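Local coordinates for protein gamma-hexachlorocyclohexane dehydrochlorinase (Novosphingobium barchaimii LL02, PDB 5KVB) that probably catalyses two successive 1,2-anti dehydrochlorinations that turn the pollutant gamma-hexachlorocyclohexane (lindane) into a tetrachlorocyclohexadiene by way of gamma-pentachlorocyclohexene, at residues A[31-36]-A[77-82]; A[38-43]-A[62-67]; A[101-106]-A[114-119]. All coordinates share one frame; numbering follows the deposited sequence. Where two conformers were deposited one is given.

Overall arrangement
The three contacts lie within one SnoaL-like domain of the NTF2 clan, whose curved mixed sheet is faced by helices. Contact 1 joins the end of helix 10-33 to strand 75-89 and holds the two probable active-site residues. Contact 2, whose segments both fall in the chain between those of contact 1, packs helix 36-40 and the turn after it on helix 59-71; the centres of contacts 1 and 2 are about 12 Å apart. Contact 3 follows later as a hairpin of strands 94-107 and 113-127, its centre about 11 Å from that of contact 1, and strand 94-107 pairs with strand 75-89. Contact 1 touches both others, while contacts 2 and 3 do not meet; contact 1 thus ties helical layer to sheet.

Contact 1: residues A[31-36]-A[77-82]; sequences VDKRQE and DFIHYG
Asp32 grips His80 with both carboxylate oxygens. His80 ND1 donates to Asp32 OD1 over 2.6 Å, meeting the syn lone pair, with carboxylate and imidazole nearly coplanar (22° between planes). Asp32 OD2 accepts the backbone N of His80 at 2.7 Å, the donor standing 33° out of the carboxylate plane on the syn side. The two bonds fix the rotation of the carboxylate and set ND1 as the donor of the ring. An asparagine in place of Asp32 would put an NH2 against one of the two N-H donors and would probably leave either the ring or the backbone N of His80 without its acceptor. Water 2 bridges the segments, hydrogen-bonded to Asp32 O and accepting from Phe78 N; water 1 is hydrogen-bonded to Phe78 O, its link to Asp32 O being weak. The last turn of helix 10-33 is thereby fastened to strand 75-89 inside the NTF2-like cone, where Asp32 and His80, the likely proton acceptor, correspond to active-site residues of a close relative. In the conformer given, one of two, Phe78 turns its ring edge to the aspartate, with CD1 3.2 Å from Asp32 OD1. The same edge, in that conformer, meets Val31, whose CG1 lies 3.6 Å from Phe78 CE1. On the other flank, Ile79 CD1 approaches Asp32 OD2 at 3.5 Å and Lys33 NZ at 3.7 Å, the lysine and isoleucine lying side by side. The ammonium of Lys33 forms a salt bridge with Asp100 of the second subunit. Arg34 bonds to Trp75 O through NH2 and makes a cation-pi contact with Trp72.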
ATOM      1  N   VAL A  31      15.299  -3.567  -5.253  1.00  6.86           N
ATOM      2  CA  VAL A  31      15.792  -4.653  -4.400  1.00  7.45           C
ATOM      3  C   VAL A  31      15.041  -5.975  -4.666  1.00 14.21           C
ATOM      4  O   VAL A  31      15.642  -7.060  -4.672  1.00 12.63           O
ATOM      5  CB  VAL A  31      15.696  -4.263  -2.903  1.00  8.53           C
ATOM      6  CG1 VAL A  31      15.953  -5.462  -2.000  1.00 16.76           C
ATOM      7  CG2 VAL A  31      16.678  -3.149  -2.580  1.00 10.71           C
ATOM      8  N   ASP A  32      13.736  -5.892  -4.916  1.00  7.59           N
ATOM      9  CA  ASP A  32      12.916  -7.090  -5.123  1.00  9.39           C
ATOM     10  C   ASP A  32      13.125  -7.755  -6.480  1.00  9.63           C
ATOM     11  O   ASP A  32      13.179  -8.986  -6.577  1.00 11.33           O
ATOM     12  CB  ASP A  32      11.427  -6.759  -4.985  1.00  7.65           C
ATOM     13  CG  ASP A  32      11.010  -6.487  -3.554  1.00  8.99           C
ATOM     14  OD1 ASP A  32      11.753  -6.873  -2.623  1.00  9.79           O
ATOM     15  OD2 ASP A  32       9.918  -5.905  -3.356  1.00  7.29           O
ATOM     16  N   LYS A  33      13.199  -6.936  -7.522  1.00  8.58           N
ATOM     17  CA  LYS A  33      13.321  -7.423  -8.897  1.00 10.33           C
ATOM     18  C   LYS A  33      14.793  -7.598  -9.265  1.00 14.54           C
ATOM     19  O   LYS A  33      15.114  -8.051 -10.367  1.00 13.32           O
ATOM     20  CB  LYS A  33      12.627  -6.457  -9.884  1.00  7.97           C
ATOM     21  CG  LYS A  33      11.099  -6.604 -10.012  1.00  8.83           C
ATOM     22  CD  LYS A  33      10.360  -6.471  -8.687  1.00  9.58           C
ATOM     23  CE  LYS A  33       8.850  -6.419  -8.898  1.00  8.36           C
ATOM     24  NZ  LYS A  33       8.141  -6.582  -7.592  1.00  7.76           N
ATOM     25  N   ARG A  34      15.678  -7.229  -8.335  1.00 12.84           N
ATOM     26  CA  ARG A  34      17.129  -7.271  -8.547  1.00 13.48           C
ATOM     27  C   ARG A  34      17.492  -6.515  -9.836  1.00 13.94           C
ATOM     28  O   ARG A  34      18.206  -7.028 -10.706  1.00 16.68           O
ATOM     29  CB  ARG A  34      17.622  -8.735  -8.550  1.00 10.49           C
ATOM     30  CG  ARG A  34      17.191  -9.482  -7.290  1.00 15.80           C
ATOM     31  CD  ARG A  34      17.944 -10.786  -7.049  1.00 14.98           C
ATOM     32  NE  ARG A  34      17.558 -11.349  -5.756  1.00 20.23           N
ATOM     33  CZ  ARG A  34      18.041 -12.476  -5.240  1.00 23.40           C
ATOM     34  NH1 ARG A  34      18.941 -13.184  -5.906  1.00 26.05           N
ATOM     35  NH2 ARG A  34      17.623 -12.887  -4.053  1.00 18.96           N
ATOM     36  N   GLN A  35      16.980  -5.284  -9.940  1.00 11.02           N
ATOM     37  CA  GLN A  35      17.271  -4.359 -11.033  1.00 10.10           C
ATOM     38  C   GLN A  35      18.342  -3.361 -10.607  1.00 14.29           C
ATOM     39  O   GLN A  35      18.058  -2.370  -9.925  1.00 12.16           O
ATOM     40  CB  GLN A  35      16.005  -3.605 -11.478  1.00 12.92           C
ATOM     41  CG  GLN A  35      14.937  -4.494 -12.106  1.00 11.29           C
ATOM     42  CD  GLN A  35      13.594  -3.793 -12.299  1.00 14.25           C
ATOM     43  OE1 GLN A  35      13.397  -2.651 -11.870  1.00 18.39           O
ATOM     44  NE2 GLN A  35      12.659  -4.490 -12.935  1.00 17.51           N
ATOM     45  N   GLU A  36      19.581  -3.612 -11.010  1.00 17.89           N
ATOM     46  CA  GLU A  36      20.686  -2.809 -10.503  1.00 15.87           C
ATOM     47  C   GLU A  36      20.635  -1.373 -11.006  1.00 14.42           C
ATOM     48  O   GLU A  36      20.969  -0.456 -10.262  1.00 16.11           O
ATOM     49  CB  GLU A  36      22.023  -3.467 -10.853  1.00 16.94           C
ATOM     50  CG  GLU A  36      22.349  -4.648  -9.943  1.00 21.35           C
ATOM     51  CD  GLU A  36      23.631  -5.353 -10.332  1.00 24.66           C
ATOM     52  OE1 GLU A  36      23.899  -5.485 -11.545  1.00 38.50           O
ATOM     53  OE2 GLU A  36      24.380  -5.757  -9.417  1.00 21.96           O
ATOM     54  N   ASP A  77      14.229 -15.525  -2.777  1.00 10.03           N
ATOM     55  CA  ASP A  77      13.454 -14.420  -3.326  1.00 11.55           C
ATOM     56  C   ASP A  77      12.651 -13.786  -2.199  1.00  8.98           C
ATOM     57  O   ASP A  77      12.473 -14.395  -1.146  1.00  9.85           O
ATOM     58  CB  ASP A  77      12.514 -14.904  -4.429  1.00 14.54           C
ATOM     59  CG  ASP A  77      11.370 -15.721  -3.886  1.00 19.24           C
ATOM     60  OD1 ASP A  77      11.551 -16.937  -3.670  1.00 23.87           O
ATOM     61  OD2 ASP A  77      10.293 -15.135  -3.643  1.00 25.66           O
ATOM     62  N   PHE A  78      12.187 -12.556  -2.423  1.00  8.78           N
ATOM     63  CA  PHE A  78      11.286 -11.887  -1.492  0.50  8.11           C
ATOM     64  C   PHE A  78      10.507 -10.784  -2.191  1.00  8.99           C
ATOM     65  O   PHE A  78      10.805 -10.434  -3.332  1.00  9.10           O
ATOM     66  CB  PHE A  78      12.051 -11.321  -0.288  0.50  9.19           C
ATOM     67  CG  PHE A  78      13.302 -10.552  -0.646  0.50  9.45           C
ATOM     68  CD1 PHE A  78      13.240  -9.365  -1.357  0.50 10.37           C
ATOM     69  CD2 PHE A  78      14.543 -11.015  -0.247  0.50 16.03           C
ATOM     70  CE1 PHE A  78      14.391  -8.661  -1.666  0.50 11.85           C
ATOM     71  CE2 PHE A  78      15.694 -10.319  -0.554  0.50 13.97           C
ATOM     72  CZ  PHE A  78      15.619  -9.142  -1.268  0.50 15.64           C
ATOM     73  N   ILE A  79       9.515 -10.250  -1.491  1.00  7.47           N
ATOM     74  CA  ILE A  79       8.704  -9.151  -2.004  1.00  7.06           C
ATOM     75  C   ILE A  79       8.463  -8.177  -0.856  1.00  6.42           C
ATOM     76  O   ILE A  79       8.176  -8.584   0.267  1.00  7.75           O
ATOM     77  CB  ILE A  79       7.364  -9.674  -2.612  1.00  5.09           C
ATOM     78  CG1 ILE A  79       6.494  -8.533  -3.139  1.00  6.91           C
ATOM     79  CG2 ILE A  79       6.568 -10.506  -1.608  1.00  7.96           C
ATOM     80  CD1 ILE A  79       7.117  -7.703  -4.270  1.00  7.24           C
ATOM     81  N   HIS A  80       8.623  -6.881  -1.140  1.00  6.20           N
ATOM     82  CA  HIS A  80       8.392  -5.818  -0.157  1.00  7.88           C
ATOM     83  C   HIS A  80       7.210  -4.969  -0.569  1.00  7.00           C
ATOM     84  O   HIS A  80       7.252  -4.320  -1.617  1.00 10.17           O
ATOM     85  CB  HIS A  80       9.612  -4.895  -0.022  1.00  8.82           C
ATOM     86  CG  HIS A  80      10.806  -5.528   0.623  1.00  9.46           C
ATOM     87  ND1 HIS A  80      11.609  -6.441  -0.027  1.00 13.20           N
ATOM     88  CD2 HIS A  80      11.360  -5.339   1.846  1.00 11.76           C
ATOM     89  CE1 HIS A  80      12.592  -6.809   0.780  1.00 13.56           C
ATOM     90  NE2 HIS A  80      12.466  -6.149   1.919  1.00 11.55           N
ATOM     91  N   TYR A  81       6.184  -4.955   0.266  1.00  4.71           N
ATOM     92  CA  TYR A  81       5.001  -4.127   0.051  1.00  6.14           C
ATOM     93  C   TYR A  81       5.099  -2.842   0.881  1.00  6.86           C
ATOM     94  O   TYR A  81       5.032  -2.886   2.112  1.00  9.46           O
ATOM     95  CB  TYR A  81       3.727  -4.902   0.418  1.00  9.27           C
ATOM     96  CG  TYR A  81       3.512  -6.185  -0.374  1.00  6.32           C
ATOM     97  CD1 TYR A  81       3.056  -6.142  -1.686  1.00  7.34           C
ATOM     98  CD2 TYR A  81       3.750  -7.431   0.200  1.00  7.46           C
ATOM     99  CE1 TYR A  81       2.852  -7.310  -2.424  1.00  7.71           C
ATOM    100  CE2 TYR A  81       3.556  -8.598  -0.525  1.00  9.42           C
ATOM    101  CZ  TYR A  81       3.101  -8.533  -1.830  1.00  9.58           C
ATOM    102  OH  TYR A  81       2.892  -9.683  -2.563  1.00  9.75           O
ATOM    103  N   GLY A  82       5.255  -1.700   0.208  1.00  6.14           N
ATOM    104  CA  GLY A  82       5.384  -0.424   0.907  1.00  6.21           C
ATOM    105  C   GLY A  82       4.044   0.271   1.048  1.00  8.52           C
ATOM    106  O   GLY A  82       3.289   0.381   0.075  1.00  9.60           O
TER
HETATM  107  O   HOH W   1      10.370 -10.874  -6.005  1.00 15.99           O
HETATM  108  O   HOH W   2      13.440 -11.453  -5.005  1.00 16.30           O

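Contact 2: residues A[38-43]-A[62-67]; sequences RLASIW and GALDLV
Leu39 and Leu64 slide past each other in opposite directions, their CD2 methyls meeting at 3.8 Å. The same Leu39 CD2 faces Val67 tip to tip, 3.9 Å from Val67 CG2, so one methyl serves two residues one helical turn apart on helix 59-71. With CG anti to the backbone N (chi1 -177°), Leu39 sends that carbon toward helix 59-71, and CD2 makes the contact from there. On the flank of this pair, Leu64 CD1 comes more loosely to Ala40 CB, at 4.3 Å. The second half of the contact is an indole against a methyl. Ala63 CB stands 3.4 Å above the plane of the Trp43 ring, displaced toward the rim; its nearest ring atom is Trp43 NE1, at 3.5 Å, with Trp43 CE2 next. Ile42 CG1 lies on the other side of the ring plane, also toward the rim, and Leu39 CD1 sits in plane at the edge, so the indole is held between aliphatic groups from both segments. The polypeptide between Leu39 and Trp43 is folded by a type I turn from Ala40 to Trp43, and Ser41 OG donates to Arg38 O at 2.6 Å. The contact is apolar and largely buried, joining the short helix and its turn to helix 59-71. Around it, Trp43 meets the rings of Trp49 and Phe133, Ala63 and Val67 also rest on Trp49 of strand 47-51, and Ile42 leans on Leu23 of helix 10-33.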
ATOM      1  N   ARG A  38      17.877   0.498 -11.772  1.00 11.59           N
ATOM      2  CA  ARG A  38      16.857   1.229 -11.031  1.00 11.40           C
ATOM      3  C   ARG A  38      17.350   1.539  -9.619  1.00 10.32           C
ATOM      4  O   ARG A  38      17.216   2.668  -9.146  1.00 10.46           O
ATOM      5  CB  ARG A  38      15.542   0.436 -10.976  1.00  9.77           C
ATOM      6  CG  ARG A  38      14.430   1.149 -10.188  1.00  9.87           C
ATOM      7  CD  ARG A  38      13.146   0.310 -10.043  1.00  9.25           C
ATOM      8  NE  ARG A  38      12.602  -0.123 -11.331  1.00 14.52           N
ATOM      9  CZ  ARG A  38      11.682   0.534 -12.025  1.00 11.06           C
ATOM     10  NH1 ARG A  38      11.164   1.667 -11.572  1.00 16.08           N
ATOM     11  NH2 ARG A  38      11.257   0.048 -13.189  1.00 23.63           N
ATOM     12  N   LEU A  39      17.929   0.549  -8.956  1.00 10.62           N
ATOM     13  CA  LEU A  39      18.382   0.722  -7.582  1.00  8.50           C
ATOM     14  C   LEU A  39      19.527   1.733  -7.455  1.00 12.44           C
ATOM     15  O   LEU A  39      19.578   2.495  -6.486  1.00 11.97           O
ATOM     16  CB  LEU A  39      18.811  -0.631  -6.992  1.00 10.64           C
ATOM     17  CG  LEU A  39      19.252  -0.679  -5.525  1.00  9.88           C
ATOM     18  CD1 LEU A  39      18.201  -0.104  -4.558  1.00 10.53           C
ATOM     19  CD2 LEU A  39      19.591  -2.106  -5.141  1.00 13.21           C
ATOM     20  N   ALA A  40      20.437   1.745  -8.427  1.00 11.51           N
ATOM     21  CA  ALA A  40      21.575   2.664  -8.372  1.00 11.88           C
ATOM     22  C   ALA A  40      21.168   4.119  -8.609  1.00 11.22           C
ATOM     23  O   ALA A  40      21.804   5.035  -8.088  1.00 11.99           O
ATOM     24  CB  ALA A  40      22.642   2.249  -9.388  1.00 14.32           C
ATOM     25  N   SER A  41      20.099   4.321  -9.375  1.00  9.50           N
ATOM     26  CA  SER A  41      19.694   5.635  -9.863  1.00  8.56           C
ATOM     27  C   SER A  41      19.173   6.597  -8.789  1.00  8.53           C
ATOM     28  O   SER A  41      19.119   7.803  -9.021  1.00 11.09           O
ATOM     29  CB  SER A  41      18.603   5.487 -10.940  1.00 12.11           C
ATOM     30  OG  SER A  41      17.395   4.989 -10.386  1.00 15.83           O
ATOM     31  N   ILE A  42      18.794   6.069  -7.631  1.00  9.05           N
ATOM     32  CA  ILE A  42      18.032   6.840  -6.645  1.00  7.57           C
ATOM     33  C   ILE A  42      18.866   7.478  -5.524  1.00  4.76           C
ATOM     34  O   ILE A  42      18.301   8.151  -4.654  1.00  5.78           O
ATOM     35  CB  ILE A  42      16.947   5.954  -5.976  1.00  7.67           C
ATOM     36  CG1 ILE A  42      17.605   4.875  -5.109  1.00  7.37           C
ATOM     37  CG2 ILE A  42      16.024   5.320  -7.023  1.00 10.00           C
ATOM     38  CD1 ILE A  42      16.636   3.816  -4.536  1.00 11.31           C
ATOM     39  N   TRP A  43      20.191   7.285  -5.545  1.00  7.13           N
ATOM     40  CA  TRP A  43      21.079   7.705  -4.444  1.00  6.81           C
ATOM     41  C   TRP A  43      22.059   8.811  -4.820  1.00  5.81           C
ATOM     42  O   TRP A  43      22.750   8.703  -5.837  1.00  8.44           O
ATOM     43  CB  TRP A  43      21.928   6.527  -3.938  1.00  6.95           C
ATOM     44  CG  TRP A  43      21.189   5.263  -3.624  1.00  6.31           C
ATOM     45  CD1 TRP A  43      20.985   4.211  -4.472  1.00  8.02           C
ATOM     46  CD2 TRP A  43      20.552   4.918  -2.392  1.00  6.08           C
ATOM     47  NE1 TRP A  43      20.266   3.225  -3.839  1.00  9.11           N
ATOM     48  CE2 TRP A  43      19.974   3.640  -2.564  1.00  7.79           C
ATOM     49  CE3 TRP A  43      20.406   5.567  -1.164  1.00  6.51           C
ATOM     50  CZ2 TRP A  43      19.272   2.989  -1.540  1.00 10.14           C
ATOM     51  CZ3 TRP A  43      19.708   4.922  -0.146  1.00  7.46           C
ATOM     52  CH2 TRP A  43      19.156   3.643  -0.342  1.00  7.69           C
ATOM     53  N   GLY A  62      27.606   1.466  -2.879  1.00  9.60           N
ATOM     54  CA  GLY A  62      27.390   0.879  -1.571  1.00  9.36           C
ATOM     55  C   GLY A  62      26.079   0.113  -1.477  1.00 11.31           C
ATOM     56  O   GLY A  62      26.017  -0.978  -0.884  1.00 10.01           O
ATOM     57  N   ALA A  63      25.025   0.690  -2.045  1.00 10.18           N
ATOM     58  CA  ALA A  63      23.722   0.030  -2.114  1.00 11.16           C
ATOM     59  C   ALA A  63      23.827  -1.306  -2.849  1.00 12.80           C
ATOM     60  O   ALA A  63      23.296  -2.322  -2.386  1.00 11.68           O
ATOM     61  CB  ALA A  63      22.694   0.951  -2.803  1.00  8.92           C
ATOM     62  N   LEU A  64      24.526  -1.317  -3.980  1.00  9.58           N
ATOM     63  CA  LEU A  64      24.685  -2.562  -4.736  1.00 12.38           C
ATOM     64  C   LEU A  64      25.581  -3.566  -4.006  1.00 14.84           C
ATOM     65  O   LEU A  64      25.361  -4.780  -4.088  1.00 13.63           O
ATOM     66  CB  LEU A  64      25.229  -2.262  -6.134  1.00 11.07           C
ATOM     67  CG  LEU A  64      24.243  -1.511  -7.034  1.00 13.33           C
ATOM     68  CD1 LEU A  64      24.816  -1.329  -8.435  1.00 19.13           C
ATOM     69  CD2 LEU A  64      22.902  -2.229  -7.094  1.00 19.79           C
ATOM     70  N   ASP A  65      26.579  -3.076  -3.278  1.00 13.36           N
ATOM     71  CA  ASP A  65      27.422  -3.952  -2.466  1.00 15.45           C
ATOM     72  C   ASP A  65      26.601  -4.659  -1.384  1.00 15.19           C
ATOM     73  O   ASP A  65      26.723  -5.868  -1.175  1.00 14.74           O
ATOM     74  CB  ASP A  65      28.551  -3.146  -1.827  1.00 14.50           C
ATOM     75  CG  ASP A  65      29.591  -4.025  -1.163  1.00 30.67           C
ATOM     76  OD1 ASP A  65      29.983  -5.046  -1.772  1.00 26.77           O
ATOM     77  OD2 ASP A  65      30.014  -3.694  -0.037  1.00 35.22           O
ATOM     78  N   LEU A  66      25.757  -3.899  -0.701  1.00 12.95           N
ATOM     79  CA  LEU A  66      24.904  -4.446   0.344  1.00 12.60           C
ATOM     80  C   LEU A  66      23.976  -5.533  -0.183  1.00 14.67           C
ATOM     81  O   LEU A  66      23.864  -6.600   0.421  1.00 14.44           O
ATOM     82  CB  LEU A  66      24.074  -3.329   0.994  1.00 11.55           C
ATOM     83  CG  LEU A  66      22.996  -3.778   1.994  1.00 13.22           C
ATOM     84  CD1 LEU A  66      23.631  -4.510   3.182  1.00 14.32           C
ATOM     85  CD2 LEU A  66      22.163  -2.588   2.457  1.00 15.49           C
ATOM     86  N   VAL A  67      23.294  -5.279  -1.295  1.00 11.31           N
ATOM     87  CA  VAL A  67      22.337  -6.277  -1.756  1.00 12.48           C
ATOM     88  C   VAL A  67      23.045  -7.474  -2.415  1.00 15.93           C
ATOM     89  O   VAL A  67      22.666  -8.617  -2.165  1.00 14.94           O
ATOM     90  CB  VAL A  67      21.275  -5.672  -2.704  1.00 14.08           C
ATOM     91  CG1 VAL A  67      20.382  -4.716  -1.929  1.00 15.30           C
ATOM     92  CG2 VAL A  67      21.911  -4.959  -3.880  1.00 14.16           C
TER

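Contact 3: residues A[101-106]-A[114-119]; sequences VLCLGN and ILIAAV
Strands 94-107 and 113-127 form an antiparallel beta hairpin in the curved sheet of the NTF2-like fold, and segments 101-106 and 114-119 are its paired arms, running at 160° to each other. Hydrogen-bonded pairs are Val101 with Ala118, Cys103 with Ile116 and Gly105 with Ile114, each closed by two backbone bonds. Those of the middle pair are short and nearly straight: Cys103 N to Ile116 O is 2.8 Å and Ile116 N to Cys103 O 2.9 Å. The Gly105 N to Ile114 O bond is longer at 3.1 Å and bends to 150° at the hydrogen. Between these rungs lie CA-H...O contacts from Leu102, Leu104 and Leu115, among them Leu115 CA to Cys103 O at 3.5 Å. On the leucine face, Leu115 lies between two partners: its CG is 3.8 Å from Leu102 CD1, the Leu102 side chain crossing that of Leu115 at a slant, while Leu115 CD1 is 3.9 Å from Leu104 CD2, these two side chains pointing the same way. With CG anti to the backbone N (chi1 -176°), Leu115 holds that carbon between Leu102 CD1 and Leu104 CD2. This face meets other subunits of the trimer: Leu102 packs on Leu102 of the second subunit and Leu115 on Leu104 of the third. On the other face Cys103 CB meets Ile116 CB at 3.9 Å, and Cys103 and Val101 both touch His80, the likely proton acceptor. The chemistry is thus two-sided: six backbone bonds satisfy buried amides, while leucines supply a subunit interface on one face, and a valine and the thiol side chain of Cys103 flank the probable catalytic histidine on the other.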
ATOM      1  N   VAL A 101       6.627  -1.160   5.861  1.00  5.67           N
ATOM      2  CA  VAL A 101       6.889  -2.151   4.820  1.00  7.26           C
ATOM      3  C   VAL A 101       6.606  -3.568   5.314  1.00  8.30           C
ATOM      4  O   VAL A 101       7.045  -3.961   6.406  1.00  8.75           O
ATOM      5  CB  VAL A 101       8.360  -2.046   4.322  1.00  8.27           C
ATOM      6  CG1 VAL A 101       8.654  -3.074   3.215  1.00 10.39           C
ATOM      7  CG2 VAL A 101       8.664  -0.620   3.848  1.00  7.67           C
ATOM      8  N   LEU A 102       5.846  -4.320   4.519  1.00  7.02           N
ATOM      9  CA  LEU A 102       5.566  -5.733   4.796  1.00  6.19           C
ATOM     10  C   LEU A 102       6.371  -6.570   3.810  1.00  8.11           C
ATOM     11  O   LEU A 102       6.232  -6.411   2.595  1.00  7.82           O
ATOM     12  CB  LEU A 102       4.065  -6.030   4.679  1.00  6.16           C
ATOM     13  CG  LEU A 102       3.653  -7.504   4.803  1.00  8.39           C
ATOM     14  CD1 LEU A 102       3.989  -8.064   6.190  1.00  9.10           C
ATOM     15  CD2 LEU A 102       2.154  -7.637   4.494  1.00  9.20           C
ATOM     16  N   CYS A 103       7.231  -7.448   4.318  1.00  7.82           N
ATOM     17  CA  CYS A 103       8.064  -8.269   3.448  1.00  7.57           C
ATOM     18  C   CYS A 103       7.750  -9.744   3.640  1.00  6.22           C
ATOM     19  O   CYS A 103       7.659 -10.222   4.777  1.00 10.62           O
ATOM     20  CB  CYS A 103       9.555  -8.006   3.715  1.00  8.86           C
ATOM     21  SG  CYS A 103      10.701  -9.107   2.789  1.00 11.90           S
ATOM     22  N   LEU A 104       7.556 -10.443   2.525  1.00  5.42           N
ATOM     23  CA  LEU A 104       7.388 -11.898   2.537  1.00  6.66           C
ATOM     24  C   LEU A 104       8.541 -12.507   1.767  1.00  8.17           C
ATOM     25  O   LEU A 104       8.879 -12.017   0.693  1.00  8.43           O
ATOM     26  CB  LEU A 104       6.066 -12.312   1.893  1.00  7.34           C
ATOM     27  CG  LEU A 104       4.810 -11.643   2.455  1.00  6.87           C
ATOM     28  CD1 LEU A 104       3.574 -12.108   1.683  1.00  9.98           C
ATOM     29  CD2 LEU A 104       4.666 -11.903   3.959  1.00 10.53           C
ATOM     30  N   GLY A 105       9.144 -13.572   2.283  1.00  9.05           N
ATOM     31  CA  GLY A 105      10.280 -14.122   1.574  1.00  9.27           C
ATOM     32  C   GLY A 105      10.647 -15.544   1.916  1.00  9.08           C
ATOM     33  O   GLY A 105      10.161 -16.122   2.887  1.00  9.30           O
ATOM     34  N   ASN A 106      11.526 -16.083   1.082  1.00  9.41           N
ATOM     35  CA  ASN A 106      12.035 -17.442   1.207  1.00  8.93           C
ATOM     36  C   ASN A 106      13.524 -17.387   1.544  1.00  9.67           C
ATOM     37  O   ASN A 106      14.350 -17.097   0.676  1.00 11.10           O
ATOM     38  CB  ASN A 106      11.787 -18.214  -0.090  1.00 10.38           C
ATOM     39  CG  ASN A 106      10.308 -18.435  -0.368  1.00 14.21           C
ATOM     40  OD1 ASN A 106       9.539 -18.743   0.540  1.00 16.85           O
ATOM     41  ND2 ASN A 106       9.904 -18.262  -1.623  1.00 14.18           N
ATOM     42  N   ILE A 114       9.524 -16.432   5.717  1.00  8.29           N
ATOM     43  CA  ILE A 114       9.609 -15.405   6.757  1.00  9.57           C
ATOM     44  C   ILE A 114       8.644 -14.256   6.462  1.00  7.09           C
ATOM     45  O   ILE A 114       8.493 -13.858   5.302  1.00  8.87           O
ATOM     46  CB  ILE A 114      11.036 -14.808   6.853  1.00  9.41           C
ATOM     47  CG1 ILE A 114      12.098 -15.906   7.000  1.00 13.92           C
ATOM     48  CG2 ILE A 114      11.134 -13.779   7.992  1.00 12.43           C
ATOM     49  CD1 ILE A 114      12.067 -16.615   8.326  1.00 16.97           C
ATOM     50  N   LEU A 115       7.992 -13.743   7.500  1.00  8.81           N
ATOM     51  CA  LEU A 115       7.261 -12.479   7.406  1.00  7.40           C
ATOM     52  C   LEU A 115       8.002 -11.426   8.208  1.00 10.34           C
ATOM     53  O   LEU A 115       8.298 -11.625   9.395  1.00 10.23           O
ATOM     54  CB  LEU A 115       5.825 -12.633   7.925  1.00  8.50           C
ATOM     55  CG  LEU A 115       4.879 -11.426   7.824  1.00  8.63           C
ATOM     56  CD1 LEU A 115       3.436 -11.885   7.648  1.00  8.95           C
ATOM     57  CD2 LEU A 115       4.984 -10.508   9.035  1.00 10.03           C
ATOM     58  N   ILE A 116       8.285 -10.298   7.563  1.00  7.94           N
ATOM     59  CA  ILE A 116       8.973  -9.181   8.200  1.00  8.39           C
ATOM     60  C   ILE A 116       8.068  -7.946   8.180  1.00  8.31           C
ATOM     61  O   ILE A 116       7.474  -7.615   7.140  1.00 10.30           O
ATOM     62  CB  ILE A 116      10.307  -8.858   7.489  1.00 10.21           C
ATOM     63  CG1 ILE A 116      11.298 -10.019   7.621  1.00 13.42           C
ATOM     64  CG2 ILE A 116      10.942  -7.590   8.049  1.00 12.54           C
ATOM     65  CD1 ILE A 116      12.514  -9.896   6.708  1.00 13.98           C
ATOM     66  N   ALA A 117       7.919  -7.305   9.333  1.00  6.89           N
ATOM     67  CA  ALA A 117       7.302  -5.987   9.400  1.00  6.24           C
ATOM     68  C   ALA A 117       8.387  -4.982   9.733  1.00  7.28           C
ATOM     69  O   ALA A 117       9.020  -5.077  10.789  1.00  8.79           O
ATOM     70  CB  ALA A 117       6.187  -5.958  10.453  1.00  7.68           C
ATOM     71  N   ALA A 118       8.608  -4.015   8.841  1.00  7.34           N
ATOM     72  CA  ALA A 118       9.691  -3.051   9.010  1.00  7.56           C
ATOM     73  C   ALA A 118       9.206  -1.617   8.914  1.00  6.12           C
ATOM     74  O   ALA A 118       8.168  -1.338   8.297  1.00  7.38           O
ATOM     75  CB  ALA A 118      10.776  -3.296   7.981  1.00  8.57           C
ATOM     76  N   VAL A 119       9.966  -0.720   9.533  1.00  7.13           N
ATOM     77  CA  VAL A 119       9.772   0.707   9.350  1.00  7.37           C
ATOM     78  C   VAL A 119      10.987   1.271   8.634  1.00  8.22           C
ATOM     79  O   VAL A 119      12.121   1.040   9.052  1.00  7.48           O
ATOM     80  CB  VAL A 119       9.555   1.422  10.694  1.00  9.05           C
ATOM     81  CG1 VAL A 119       9.648   2.933  10.525  1.00 15.55           C
ATOM     82  CG2 VAL A 119       8.201   1.023  11.284  1.00  9.57           C
TER